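Long-range contact in purine nucleoside phosphorylase (Schistosoma mansoni, PDB 6B4T), which probably catalyses the reversible phosphorolysis of inosine and guanosine, releasing the purine base and ribose 1-phosphate: residues Gly120-Lys125 with Asp217-Ser222. Sequence-based numbering, arbitrary orientation.
Sequences GGINRK and DVVGMS. With CQJ (4-methylpyridin-2-ol), chain I.
G120 and V219 form an antiparallel hydrogen-bonded pair: G120 N gives to V219 O at 2.9 Å, and V219 N returns a bond to G120 O. This end is buried and close-packed. V219 CG1 lies 4.0 Å from I122 CD1, the two side chains crossing at a slant on the face covered by helix 205-213. V218 points to the other face, against A119, S241 and I243. Next along, D217 O takes I122 N at 2.9 Å and N123 N at 3.1 Å, both tilted out of its carbonyl plane on the same face, holding the turn that leaves strand 112-121. The pairing joins that strand to strand 218-220 in the central mixed sheet of the phosphorylase fold, at the edge of a pocket holding 4-methylpyridin-2-ol, whose C2 is 3.3 Å from G120 N. Toward D217 and N123 the contact opens to partial exposure. There the side chains run alongside each other, and N123 ND2 comes to the anti side of D217 OD1 at 2.9 Å, 34° out of the carboxylate plane, though OD1 lies in the amide plane; V193 N takes D217 OD2. N123 OD1 accepts K125 N in an Asx turn, and the two bonds together fix the amide's rotation.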
loop_
_atom_site.group_PDB
_atom_site.type_symbol
_atom_site.label_atom_id
_atom_site.label_comp_id
_atom_site.label_asym_id
_atom_site.label_seq_id
_atom_site.Cartn_x
_atom_site.Cartn_y
_atom_site.Cartn_z
ATOM N N GLY A 120 14.321 -9.051 -10.591
ATOM C CA GLY A 120 14.479 -10.412 -10.072
ATOM C C GLY A 120 13.534 -11.393 -10.748
ATOM O O GLY A 120 12.374 -11.068 -11.031
ATOM N N GLY A 121 14.045 -12.602 -11.016
ATOM C CA GLY A 121 13.238 -13.660 -11.622
ATOM C C GLY A 121 12.414 -14.442 -10.603
ATOM O O GLY A 121 12.908 -14.807 -9.542
ATOM N N ILE A 122 11.138 -14.668 -10.935
ATOM C CA ILE A 122 10.222 -15.494 -10.145
ATOM C C ILE A 122 9.883 -16.802 -10.881
ATOM O O ILE A 122 10.044 -17.888 -10.329
ATOM C CB ILE A 122 8.938 -14.705 -9.771
ATOM C CG1 ILE A 122 9.247 -13.432 -8.944
ATOM C CG2 ILE A 122 7.929 -15.623 -9.049
ATOM C CD1 ILE A 122 9.855 -13.689 -7.556
ATOM N N ASN A 123 9.442 -16.708 -12.137
ATOM C CA ASN A 123 9.164 -17.890 -12.968
ATOM C C ASN A 123 10.382 -18.802 -13.018
ATOM O O ASN A 123 11.516 -18.343 -13.182
ATOM C CB ASN A 123 8.779 -17.427 -14.384
ATOM C CG ASN A 123 8.222 -18.544 -15.260
ATOM O OD1 ASN A 123 8.837 -19.583 -15.443
ATOM N ND2 ASN A 123 7.032 -18.316 -15.804
ATOM N N ARG A 124 10.144 -20.110 -12.883
ATOM C CA ARG A 124 11.262 -21.035 -12.769
ATOM C C ARG A 124 12.079 -21.151 -14.057
ATOM O O ARG A 124 13.224 -21.596 -13.998
ATOM C CB ARG A 124 10.752 -22.409 -12.311
ATOM C CG ARG A 124 10.423 -22.403 -10.806
ATOM C CD ARG A 124 9.696 -23.661 -10.349
ATOM N NE ARG A 124 9.378 -23.663 -8.914
ATOM C CZ ARG A 124 10.278 -23.838 -7.944
ATOM N NH1 ARG A 124 11.571 -23.991 -8.236
ATOM N NH2 ARG A 124 9.885 -23.848 -6.674
ATOM N N LYS A 125 11.566 -20.725 -15.209
ATOM C CA LYS A 125 12.371 -20.845 -16.424
ATOM C C LYS A 125 13.311 -19.653 -16.646
ATOM O O LYS A 125 14.038 -19.644 -17.644
ATOM C CB LYS A 125 11.470 -21.065 -17.652
ATOM C CG LYS A 125 10.534 -19.935 -18.022
ATOM C CD LYS A 125 9.442 -20.428 -18.983
ATOM C CE LYS A 125 8.293 -19.421 -19.102
ATOM N NZ LYS A 125 8.756 -18.015 -19.314
ATOM N N ASP A 217 5.889 -13.219 -12.953
ATOM C CA ASP A 217 7.072 -13.802 -13.555
ATOM C C ASP A 217 8.360 -13.107 -13.145
ATOM O O ASP A 217 9.392 -13.770 -13.043
ATOM C CB ASP A 217 6.950 -13.768 -15.082
ATOM C CG ASP A 217 5.725 -14.577 -15.588
ATOM O OD1 ASP A 217 5.683 -15.789 -15.292
ATOM O OD2 ASP A 217 4.813 -14.004 -16.247
ATOM N N VAL A 218 8.300 -11.785 -12.924
ATOM C CA VAL A 218 9.453 -10.929 -12.625
ATOM C C VAL A 218 9.012 -9.931 -11.552
ATOM O O VAL A 218 7.830 -9.620 -11.444
ATOM C CB VAL A 218 9.933 -10.191 -13.917
ATOM C CG1 VAL A 218 11.124 -9.323 -13.634
ATOM C CG2 VAL A 218 10.268 -11.172 -15.013
ATOM N N VAL A 219 9.961 -9.426 -10.739
ATOM C CA VAL A 219 9.661 -8.394 -9.725
ATOM C C VAL A 219 10.740 -7.300 -9.752
ATOM O O VAL A 219 11.933 -7.577 -9.904
ATOM C CB VAL A 219 9.494 -9.019 -8.308
ATOM C CG1 VAL A 219 10.738 -9.775 -7.859
ATOM C CG2 VAL A 219 9.136 -7.964 -7.261
ATOM N N GLY A 220 10.318 -6.037 -9.610
ATOM C CA GLY A 220 11.255 -4.936 -9.509
ATOM C C GLY A 220 10.610 -3.693 -8.932
ATOM O O GLY A 220 9.420 -3.689 -8.598
ATOM N N MET A 221 11.421 -2.620 -8.851
ATOM C CA MET A 221 11.056 -1.409 -8.109
ATOM C C MET A 221 10.845 -0.172 -8.994
ATOM O O MET A 221 10.906 0.947 -8.486
ATOM C CB MET A 221 12.126 -1.110 -7.044
ATOM C CG MET A 221 12.516 -2.282 -6.161
ATOM S SD MET A 221 13.956 -1.839 -5.122
ATOM C CE MET A 221 14.416 -3.445 -4.488
ATOM N N SER A 222 10.644 -0.333 -10.307
ATOM C CA SER A 222 10.536 0.806 -11.219
ATOM C C SER A 222 9.499 0.488 -12.296
ATOM O O SER A 222 8.709 -0.450 -12.169
ATOM C CB SER A 222 11.898 1.132 -11.855
ATOM O OG SER A 222 12.230 0.128 -12.804
HETATM C C4 CQJ I . 15.044 -6.339 -7.780
HETATM C C5 CQJ I . 16.131 -6.115 -8.516
HETATM C C3 CQJ I . 15.981 -8.532 -7.432
HETATM C C2 CQJ I . 16.915 -8.488 -8.628
HETATM C C1 CQJ I . 17.080 -7.206 -8.822
HETATM O O CQJ I . 14.102 -5.424 -7.442
HETATM N N CQJ I . 15.013 -7.695 -7.252
HETATM C C CQJ I . 18.009 -6.687 -9.922
#